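Local atomic coordinates of glycolipid-binding domain-containing protein (Pseudomonas aeruginosa, PDB entry 2H1T), a protein that is of unknown function but may bind glycolipids or take part in their metabolism. Residues E22-E27 with A31-R36. Sequence-based numbering, arbitrary orientation.
Sequences EALRLE and AESQLR. With EDO (1,2-ethanediol), chain D.
Glu22 to Leu26 and Ala31 to Leu35 pair as the antiparallel arms of a beta hairpin, with Ala23–Gln34 and Arg25–Glu32 as hydrogen-bonded pairs alternating with three non-hydrogen-bonded ones. Each hydrogen-bonded pair is closed by two backbone bonds; the straightest runs from Arg25 N to Glu32 O (2.8 Å, 176° at the hydrogen). On the face carrying Glu22, Leu24 and Leu26, a polar link lies beside apolar packing. The Ser33 hydroxyl donates to the carboxylate of Glu22, OG to OE2 2.6 Å, and reaches that oxygen on its anti lone pair. With CG anti to the backbone N (chi1 173°) and the chain extended beyond it, Glu22 lays its carboxylate next to Ser33. Tyr50 OH also bonds OE2 and Ser108 OG bonds OE1, so this buried carboxylate is gripped at both oxygens and its rotation is fixed. Ala31 CB packs against two leucines of the facing strand, 4.1 Å from Leu24 CD2 and 4.0 Å from Leu26 CD1. On the other face, Arg25 and Glu32 run side by side into a salt bridge. Arg25, bent at chi3 (61°), brings NH2 to 3.2 Å from Glu32 OE1, above the carboxylate plane rather than within it. Glu32 OE2 accepts a hydrogen bond from a 1,2-ethanediol molecule, probably a crystallisation additive. Phe110, from a loop, covers Leu24 and Ala31. Strand 45-54 continues the sheet beyond Ala31–Leu35, while strand 16-26, outermost within its chain, pairs antiparallel with a strand of the second subunit, carrying the sheet across the dimer interface.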
loop_
_atom_site.group_PDB
_atom_site.type_symbol
_atom_site.label_atom_id
_atom_site.label_comp_id
_atom_site.label_asym_id
_atom_site.label_seq_id
_atom_site.Cartn_x
_atom_site.Cartn_y
_atom_site.Cartn_z
ATOM N N GLU A 22 -6.408 7.621 0.936
ATOM C CA GLU A 22 -7.524 7.045 1.646
ATOM C C GLU A 22 -8.778 7.239 0.795
ATOM O O GLU A 22 -9.070 8.350 0.317
ATOM C CB GLU A 22 -7.697 7.721 3.035
ATOM C CG GLU A 22 -8.940 7.277 3.761
ATOM C CD GLU A 22 -9.102 7.801 5.168
ATOM O OE1 GLU A 22 -8.465 8.787 5.500
ATOM O OE2 GLU A 22 -9.880 7.208 5.931
ATOM N N ALA A 23 -9.513 6.136 0.623
ATOM C CA ALA A 23 -10.826 6.136 -0.037
ATOM C C ALA A 23 -11.900 5.701 0.953
ATOM O O ALA A 23 -11.876 4.576 1.497
ATOM C CB ALA A 23 -10.815 5.226 -1.235
ATOM N N LEU A 24 -12.842 6.602 1.203
ATOM C CA LEU A 24 -13.853 6.349 2.209
ATOM C C LEU A 24 -15.279 6.394 1.626
ATOM O O LEU A 24 -15.585 7.228 0.761
ATOM C CB LEU A 24 -13.688 7.371 3.330
ATOM C CG LEU A 24 -14.657 7.380 4.511
ATOM C CD1 LEU A 24 -13.909 7.965 5.725
ATOM C CD2 LEU A 24 -15.899 8.201 4.189
ATOM N N ARG A 25 -16.133 5.506 2.133
ATOM C CA ARG A 25 -17.568 5.537 1.814
ATOM C C ARG A 25 -18.345 5.965 3.059
ATOM O O ARG A 25 -18.162 5.398 4.132
ATOM C CB ARG A 25 -18.079 4.171 1.366
ATOM C CG ARG A 25 -19.447 4.243 0.705
ATOM C CD ARG A 25 -19.930 2.883 0.202
ATOM N NE ARG A 25 -20.066 1.933 1.306
ATOM C CZ ARG A 25 -19.221 0.950 1.588
ATOM N NH1 ARG A 25 -18.144 0.726 0.832
ATOM N NH2 ARG A 25 -19.467 0.168 2.644
ATOM N N LEU A 26 -19.233 6.934 2.894
ATOM C CA LEU A 26 -19.931 7.500 4.021
ATOM C C LEU A 26 -21.409 7.228 3.886
ATOM O O LEU A 26 -22.032 7.568 2.877
ATOM C CB LEU A 26 -19.691 9.016 4.108
ATOM C CG LEU A 26 -20.406 9.723 5.270
ATOM C CD1 LEU A 26 -19.894 9.174 6.620
ATOM C CD2 LEU A 26 -20.194 11.219 5.184
ATOM N N GLU A 27 -21.957 6.614 4.935
ATOM C CA GLU A 27 -23.411 6.559 5.162
ATOM C C GLU A 27 -23.823 7.509 6.285
ATOM O O GLU A 27 -22.998 8.205 6.867
ATOM C CB GLU A 27 -23.809 5.143 5.528
ATOM C CG GLU A 27 -23.176 4.068 4.689
ATOM C CD GLU A 27 -23.614 2.695 5.137
ATOM O OE1 GLU A 27 -24.753 2.561 5.632
ATOM O OE2 GLU A 27 -22.808 1.757 5.009
ATOM N N ALA A 31 -19.120 4.836 8.457
ATOM C CA ALA A 31 -18.190 4.966 7.352
ATOM C C ALA A 31 -17.338 3.739 7.296
ATOM O O ALA A 31 -17.085 3.075 8.314
ATOM C CB ALA A 31 -17.300 6.213 7.468
ATOM N N GLU A 32 -16.877 3.459 6.091
ATOM C CA GLU A 32 -15.942 2.411 5.861
ATOM C C GLU A 32 -14.880 2.939 4.932
ATOM O O GLU A 32 -15.203 3.613 3.939
ATOM C CB GLU A 32 -16.665 1.236 5.244
ATOM C CG GLU A 32 -15.883 -0.049 5.393
ATOM C CD GLU A 32 -16.369 -1.157 4.480
ATOM O OE1 GLU A 32 -16.532 -0.880 3.261
ATOM O OE2 GLU A 32 -16.565 -2.305 4.978
ATOM N N SER A 33 -13.633 2.632 5.269
ATOM C CA SER A 33 -12.503 3.221 4.626
ATOM C C SER A 33 -11.335 2.252 4.442
ATOM O O SER A 33 -11.147 1.324 5.227
ATOM C CB SER A 33 -12.050 4.442 5.450
ATOM O OG SER A 33 -10.974 5.088 4.847
ATOM N N GLN A 34 -10.606 2.478 3.352
ATOM C CA GLN A 34 -9.379 1.799 3.023
ATOM C C GLN A 34 -8.318 2.876 2.891
ATOM O O GLN A 34 -8.427 3.781 2.045
ATOM C CB GLN A 34 -9.493 1.079 1.677
ATOM C CG GLN A 34 -10.446 -0.098 1.667
ATOM C CD GLN A 34 -10.031 -1.181 0.627
ATOM O OE1 GLN A 34 -9.575 -2.297 0.991
ATOM N NE2 GLN A 34 -10.150 -0.833 -0.659
ATOM N N LEU A 35 -7.273 2.754 3.702
ATOM C CA LEU A 35 -6.232 3.762 3.779
ATOM C C LEU A 35 -4.889 3.093 3.497
ATOM O O LEU A 35 -4.532 2.093 4.106
ATOM C CB LEU A 35 -6.297 4.414 5.183
ATOM C CG LEU A 35 -5.273 5.441 5.620
ATOM C CD1 LEU A 35 -5.733 6.168 6.907
ATOM C CD2 LEU A 35 -3.910 4.820 5.828
ATOM N N ARG A 36 -4.137 3.609 2.548
ATOM C CA ARG A 36 -2.794 3.022 2.270
ATOM C C ARG A 36 -1.762 4.082 2.523
ATOM O O ARG A 36 -1.983 5.241 2.144
ATOM C CB ARG A 36 -2.707 2.538 0.815
ATOM C CG ARG A 36 -3.764 1.470 0.495
ATOM C CD ARG A 36 -3.682 1.003 -0.942
ATOM N NE ARG A 36 -5.004 0.742 -1.534
ATOM C CZ ARG A 36 -5.354 -0.346 -2.224
ATOM N NH1 ARG A 36 -4.517 -1.343 -2.382
ATOM N NH2 ARG A 36 -6.567 -0.442 -2.742
HETATM C C1 EDO D . -12.691 -3.606 8.096
HETATM O O1 EDO D . -12.390 -3.146 9.415
HETATM C C2 EDO D . -14.102 -3.184 7.703
HETATM O O2 EDO D . -14.188 -2.836 6.301
#